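Local structure of cupin type-2 domain-containing protein (Neisseria meningitidis, 2I45) at the interface of chains A and B. The protein is of unknown function but belongs to the cupin type-2 family, whose small beta-barrel often carries a metal or small-molecule site. Coordinates in Å, arbitrary orientation; residue numbers count along the deposited sequence, not the author numbering. Chains: chain A/B, Hypothetical protein.

The interface of chains A and B. Residues chain A 69-70, 74-76; chain B 5-7.
Two copies of this cupin join here by strand addition: strand 6-7 of chain B, B:Ile6 and B:Asn7, lies antiparallel to the start of strand 75-79 of chain A, extending its sheet across the subunit boundary. The two-fold axis repeats the exchange, so each chain lends its N-terminal segment to the other, which would tie together the deposited dimer, though the structure alone does not prove that this is the working form. The ladder pairs A:Met76 with B:Ile6 and A:Glu75 with B:Asn7. B:Ile6 N donates to A:Met76 O at 2.9 Å, and the return bond from A:Met76 N to B:Ile6 O, 3.1 Å, is weak and bent; A:Met76, present as selenomethionine, serves mainly through its backbone. The beta-branched B:Ile6 suits an extended strand; CG1, beside its own backbone N (chi1 -45°), passes 3.3 Å from A:Met76 O. On the opposite face, A:Glu75 lies alongside the strand and reaches between B:Thr5 and B:Asn7, its extended chain (chi2 -173°) carrying the carboxylate out to both. A:Glu75 OE1 accepts weakly from the hydroxyl B:Thr5 OG1, and A:Glu75 OE2 from the amide B:Asn7 ND2, both at 3.5 Å. Carboxylate and amide planes stand 88° apart, while A:Glu75 CG packs 3.7 Å from B:Asn7 CA. B:Asn7, able to donate and accept, also uses OD1, 3.0 Å from a water that bridges to A:Gly74 O; lacking a side chain, A:Gly74 easily adopts its positive phi.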
loop_
_atom_site.group_PDB
_atom_site.type_symbol
_atom_site.label_atom_id
_atom_site.label_comp_id
_atom_site.label_asym_id
_atom_site.label_seq_id
_atom_site.Cartn_x
_atom_site.Cartn_y
_atom_site.Cartn_z
HETATM N N MSE A 69 0.284 -6.441 17.305
HETATM C CA MSE A 69 -0.187 -6.682 15.940
HETATM C C MSE A 69 0.873 -7.320 15.064
HETATM O O MSE A 69 1.921 -6.736 14.861
HETATM C CB MSE A 69 -0.559 -5.350 15.343
HETATM C CG MSE A 69 -0.985 -5.422 13.943
HETATM SE SE MSE A 69 -2.275 -3.992 13.735
HETATM C CE MSE A 69 -1.160 -2.430 14.116
ATOM N N THR A 70 0.595 -8.488 14.518
ATOM C CA THR A 70 1.512 -9.143 13.570
ATOM C C THR A 70 1.172 -8.784 12.119
ATOM O O THR A 70 -0.001 -8.782 11.728
ATOM C CB THR A 70 1.446 -10.609 13.764
ATOM O OG1 THR A 70 2.004 -10.908 15.053
ATOM C CG2 THR A 70 2.219 -11.305 12.702
ATOM N N GLY A 74 3.196 -9.769 2.831
ATOM C CA GLY A 74 2.026 -9.636 1.954
ATOM C C GLY A 74 0.805 -9.140 2.717
ATOM O O GLY A 74 -0.359 -9.287 2.264
ATOM N N GLU A 75 1.062 -8.590 3.889
ATOM C CA GLU A 75 -0.004 -8.201 4.748
ATOM C C GLU A 75 0.034 -6.728 4.912
ATOM O O GLU A 75 1.017 -6.105 4.639
ATOM C CB GLU A 75 0.023 -8.974 6.090
ATOM C CG GLU A 75 -0.786 -10.262 6.010
ATOM C CD GLU A 75 -0.960 -11.001 7.319
ATOM O OE1 GLU A 75 -0.459 -10.510 8.339
ATOM O OE2 GLU A 75 -1.578 -12.100 7.330
HETATM N N MSE A 76 -1.035 -6.161 5.388
HETATM C CA MSE A 76 -1.125 -4.729 5.373
HETATM C C MSE A 76 -1.959 -4.381 6.583
HETATM O O MSE A 76 -2.938 -5.060 6.872
HETATM C CB MSE A 76 -1.791 -4.321 4.054
HETATM C CG MSE A 76 -2.325 -2.912 3.913
HETATM SE SE MSE A 76 -2.501 -2.343 1.956
HETATM C CE MSE A 76 -0.706 -2.929 1.347
ATOM N N THR B 5 -5.380 -7.165 10.521
ATOM C CA THR B 5 -4.481 -7.096 9.370
ATOM C C THR B 5 -5.223 -7.610 8.159
ATOM O O THR B 5 -6.275 -8.250 8.303
ATOM C CB THR B 5 -3.254 -8.003 9.495
ATOM O OG1 THR B 5 -3.623 -9.362 9.196
ATOM C CG2 THR B 5 -2.641 -7.919 10.857
ATOM N N ILE B 6 -4.656 -7.393 6.974
ATOM C CA ILE B 6 -5.293 -7.752 5.747
ATOM C C ILE B 6 -4.307 -8.623 4.971
ATOM O O ILE B 6 -3.290 -8.122 4.487
ATOM C CB ILE B 6 -5.504 -6.506 4.899
ATOM C CG1 ILE B 6 -6.060 -5.348 5.713
ATOM C CG2 ILE B 6 -6.386 -6.802 3.726
ATOM C CD1 ILE B 6 -7.498 -5.455 6.022
ATOM N N ASN B 7 -4.582 -9.914 4.847
ATOM C CA ASN B 7 -3.804 -10.676 3.902
ATOM C C ASN B 7 -4.341 -10.542 2.477
ATOM O O ASN B 7 -5.231 -11.288 2.003
ATOM C CB ASN B 7 -3.617 -12.120 4.283
ATOM C CG ASN B 7 -2.590 -12.773 3.429
ATOM O OD1 ASN B 7 -2.719 -12.871 2.197
ATOM N ND2 ASN B 7 -1.528 -13.186 4.049
HETATM O O HOH W 1 0.044 -12.314 1.251
#